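Local atomic coordinates of N-alpha-acetyltransferase 35, NatC auxiliary subunit (Saccharomyces cerevisiae, PDB entry 6YGA), a protein that serves as the auxiliary subunit of the NatC N-terminal acetyltransferase, which acetylates the N-terminal methionine of the L-A virus Gag protein. Residues L551-L562 with Y721-I729. Residues are numbered along the deposited sequence; the frame is centred on the assembly and turned at random.
Sequences LCLIEVFQFAIL and YFPIQTLRI
Strand 724-729 of the C-terminal two-stranded antiparallel sheet runs nearly parallel to the end of the long helix 511-564, and Gln725 reaches across to Glu555, illustrating how a side-chain amide can spend both N-H groups on one helical residue. Extended beyond CG (chi2 178°), Gln725 carries its amide to the helix. Its NE2 gives a nearly straight hydrogen bond to Glu555 OE1 (2.9 Å, 171°), on the anti side but 33° out of the plane of the acid group, and a more bent one to Glu555 O at 3.1 Å. That carbonyl already accepts from Phe559 N; the two donors reach it from opposite faces. A water donating to Glu555 OE1 accepts from Gln725 N, linking strand backbone to acid indirectly. Glu555 OE2 lies only 2.7 Å from Pro723 O, suggesting that the buried acid may be protonated. Gln725 OE1 meets the edge of the Phe559 ring, 3.6 Å from CD2. Leu551 CD1 makes a CH-pi contact over one face of Phe722, offset toward the rim, Cys552 SG a sulfur-aromatic contact in the ring plane, and Leu562 CD2 an apolar one with Leu727 CD2. Helix 465-506 adds Phe469 beside Glu555 and Phe722, helix 668-701 packs against Gln558 and Ile724, and strand 708-713 pairs with strand 724-729.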
# COMPACT_ATOMS: atom_id res chain seq x y z
N LEU B 551 -8.13 13.69 -24.45
CA LEU B 551 -8.96 13.48 -23.26
C LEU B 551 -8.70 14.55 -22.21
O LEU B 551 -9.64 15.07 -21.60
CB LEU B 551 -8.72 12.09 -22.69
CG LEU B 551 -9.30 10.94 -23.52
CD1 LEU B 551 -8.95 9.60 -22.89
CD2 LEU B 551 -10.81 11.09 -23.65
N CYS B 552 -7.43 14.90 -21.98
CA CYS B 552 -7.10 15.98 -21.06
C CYS B 552 -7.74 17.29 -21.50
O CYS B 552 -8.30 18.03 -20.68
CB CYS B 552 -5.59 16.15 -20.95
SG CYS B 552 -4.73 14.71 -20.31
N LEU B 553 -7.66 17.60 -22.80
CA LEU B 553 -8.27 18.83 -23.30
C LEU B 553 -9.78 18.80 -23.08
O LEU B 553 -10.37 19.81 -22.67
CB LEU B 553 -7.94 19.00 -24.78
CG LEU B 553 -8.23 20.37 -25.41
CD1 LEU B 553 -7.67 21.48 -24.54
CD2 LEU B 553 -7.65 20.44 -26.82
N ILE B 554 -10.41 17.66 -23.35
CA ILE B 554 -11.84 17.53 -23.12
C ILE B 554 -12.17 17.82 -21.66
O ILE B 554 -13.15 18.51 -21.35
CB ILE B 554 -12.31 16.12 -23.54
CG1 ILE B 554 -12.34 16.03 -25.06
CG2 ILE B 554 -13.67 15.80 -22.93
CD1 ILE B 554 -12.51 14.63 -25.58
N GLU B 555 -11.33 17.34 -20.74
CA GLU B 555 -11.54 17.63 -19.32
C GLU B 555 -11.35 19.12 -19.03
O GLU B 555 -12.11 19.71 -18.26
CB GLU B 555 -10.58 16.79 -18.48
CG GLU B 555 -10.82 15.28 -18.58
CD GLU B 555 -11.88 14.78 -17.61
OE1 GLU B 555 -12.78 15.56 -17.24
OE2 GLU B 555 -11.80 13.60 -17.22
N VAL B 556 -10.34 19.74 -19.64
CA VAL B 556 -10.09 21.17 -19.42
C VAL B 556 -11.27 22.00 -19.91
O VAL B 556 -11.73 22.92 -19.22
CB VAL B 556 -8.77 21.59 -20.10
CG1 VAL B 556 -8.63 23.11 -20.13
CG2 VAL B 556 -7.58 20.96 -19.39
N PHE B 557 -11.79 21.69 -21.10
CA PHE B 557 -12.97 22.39 -21.60
C PHE B 557 -14.16 22.21 -20.66
O PHE B 557 -14.89 23.16 -20.38
CB PHE B 557 -13.32 21.92 -23.01
CG PHE B 557 -12.65 22.70 -24.10
CD1 PHE B 557 -13.03 24.00 -24.38
CD2 PHE B 557 -11.63 22.13 -24.85
CE1 PHE B 557 -12.42 24.71 -25.39
CE2 PHE B 557 -11.01 22.84 -25.86
CZ PHE B 557 -11.41 24.14 -26.13
N GLN B 558 -14.37 20.98 -20.18
CA GLN B 558 -15.47 20.72 -19.26
C GLN B 558 -15.35 21.57 -18.00
O GLN B 558 -16.33 22.16 -17.53
CB GLN B 558 -15.50 19.24 -18.90
CG GLN B 558 -16.68 18.83 -18.03
CD GLN B 558 -18.00 18.95 -18.76
OE1 GLN B 558 -18.46 18.00 -19.39
NE2 GLN B 558 -18.62 20.13 -18.68
N PHE B 559 -14.14 21.65 -17.44
CA PHE B 559 -13.91 22.48 -16.26
C PHE B 559 -14.21 23.94 -16.56
O PHE B 559 -14.86 24.63 -15.76
CB PHE B 559 -12.46 22.31 -15.78
CG PHE B 559 -12.15 23.02 -14.49
CD1 PHE B 559 -11.82 24.37 -14.48
CD2 PHE B 559 -12.17 22.33 -13.28
CE1 PHE B 559 -11.52 25.02 -13.29
CE2 PHE B 559 -11.87 22.98 -12.09
CZ PHE B 559 -11.55 24.32 -12.10
N ALA B 560 -13.75 24.44 -17.72
CA ALA B 560 -13.94 25.84 -18.07
C ALA B 560 -15.41 26.19 -18.27
O ALA B 560 -15.83 27.31 -17.97
CB ALA B 560 -13.13 26.16 -19.33
N ILE B 561 -16.20 25.24 -18.78
CA ILE B 561 -17.64 25.44 -18.87
C ILE B 561 -18.25 25.55 -17.48
O ILE B 561 -19.08 26.43 -17.21
CB ILE B 561 -18.28 24.31 -19.70
CG1 ILE B 561 -17.89 24.44 -21.17
CG2 ILE B 561 -19.80 24.31 -19.53
CD1 ILE B 561 -18.27 23.24 -22.02
N LEU B 562 -17.83 24.67 -16.56
CA LEU B 562 -18.35 24.73 -15.20
C LEU B 562 -18.00 26.05 -14.53
O LEU B 562 -18.84 26.66 -13.86
CB LEU B 562 -17.83 23.55 -14.38
CG LEU B 562 -18.35 22.17 -14.81
CD1 LEU B 562 -17.59 21.05 -14.12
CD2 LEU B 562 -19.84 22.06 -14.52
N TYR B 721 -8.47 7.12 -14.91
CA TYR B 721 -7.51 8.20 -15.03
C TYR B 721 -8.18 9.50 -15.46
O TYR B 721 -7.61 10.58 -15.29
CB TYR B 721 -6.39 7.85 -16.02
CG TYR B 721 -5.32 6.93 -15.49
CD1 TYR B 721 -5.50 6.19 -14.33
CD2 TYR B 721 -4.10 6.81 -16.15
CE1 TYR B 721 -4.51 5.35 -13.85
CE2 TYR B 721 -3.11 5.97 -15.68
CZ TYR B 721 -3.32 5.25 -14.53
OH TYR B 721 -2.33 4.41 -14.07
N PHE B 722 -9.38 9.40 -16.03
CA PHE B 722 -10.14 10.56 -16.50
C PHE B 722 -11.54 10.49 -15.89
O PHE B 722 -12.49 10.03 -16.54
CB PHE B 722 -10.21 10.60 -18.03
CG PHE B 722 -8.87 10.47 -18.70
CD1 PHE B 722 -8.37 9.23 -19.06
CD2 PHE B 722 -8.11 11.60 -18.98
CE1 PHE B 722 -7.14 9.11 -19.68
CE2 PHE B 722 -6.87 11.49 -19.60
CZ PHE B 722 -6.39 10.24 -19.95
N PRO B 723 -11.70 10.91 -14.64
CA PRO B 723 -13.02 10.86 -14.01
C PRO B 723 -13.98 11.85 -14.66
O PRO B 723 -13.59 12.77 -15.37
CB PRO B 723 -12.74 11.24 -12.55
CG PRO B 723 -11.50 12.04 -12.61
CD PRO B 723 -10.68 11.46 -13.73
N ILE B 724 -15.27 11.63 -14.41
CA ILE B 724 -16.32 12.46 -14.96
C ILE B 724 -16.63 13.58 -13.97
O ILE B 724 -16.99 13.31 -12.82
CB ILE B 724 -17.58 11.63 -15.27
CG1 ILE B 724 -17.23 10.39 -16.08
CG2 ILE B 724 -18.61 12.48 -16.00
CD1 ILE B 724 -16.68 10.68 -17.45
N GLN B 725 -16.49 14.83 -14.41
CA GLN B 725 -16.78 15.99 -13.58
C GLN B 725 -18.30 16.16 -13.53
O GLN B 725 -18.90 16.68 -14.47
CB GLN B 725 -16.08 17.23 -14.11
CG GLN B 725 -14.56 17.09 -14.18
CD GLN B 725 -13.88 18.31 -14.76
OE1 GLN B 725 -13.99 19.42 -14.22
NE2 GLN B 725 -13.16 18.12 -15.86
N THR B 726 -18.91 15.74 -12.43
CA THR B 726 -20.35 15.58 -12.32
C THR B 726 -20.96 16.62 -11.40
O THR B 726 -20.43 16.90 -10.31
CB THR B 726 -20.69 14.17 -11.80
OG1 THR B 726 -19.97 13.20 -12.57
CG2 THR B 726 -22.19 13.90 -11.91
N LEU B 727 -22.07 17.21 -11.84
CA LEU B 727 -22.86 18.10 -10.99
C LEU B 727 -23.65 17.27 -9.99
O LEU B 727 -24.10 16.17 -10.30
CB LEU B 727 -23.82 18.94 -11.82
CG LEU B 727 -23.19 20.07 -12.61
CD1 LEU B 727 -24.25 20.88 -13.34
CD2 LEU B 727 -22.40 20.95 -11.66
N ARG B 728 -23.82 17.81 -8.78
CA ARG B 728 -24.64 17.16 -7.78
C ARG B 728 -25.23 18.22 -6.87
O ARG B 728 -24.55 19.17 -6.48
CB ARG B 728 -23.85 16.12 -6.98
CG ARG B 728 -24.10 14.69 -7.46
CD ARG B 728 -23.08 13.70 -6.94
NE ARG B 728 -23.07 12.48 -7.76
CZ ARG B 728 -22.24 11.46 -7.59
NH1 ARG B 728 -21.34 11.49 -6.62
NH2 ARG B 728 -22.32 10.40 -8.39
N ILE B 729 -26.52 18.06 -6.55
CA ILE B 729 -27.20 19.02 -5.69
C ILE B 729 -26.63 18.93 -4.28
O ILE B 729 -26.40 17.84 -3.74
CB ILE B 729 -28.72 18.76 -5.70
CG1 ILE B 729 -29.29 18.99 -7.10
CG2 ILE B 729 -29.42 19.64 -4.68
CD1 ILE B 729 -30.79 18.90 -7.17
O HOH W 1 -15.67 15.67 -17.06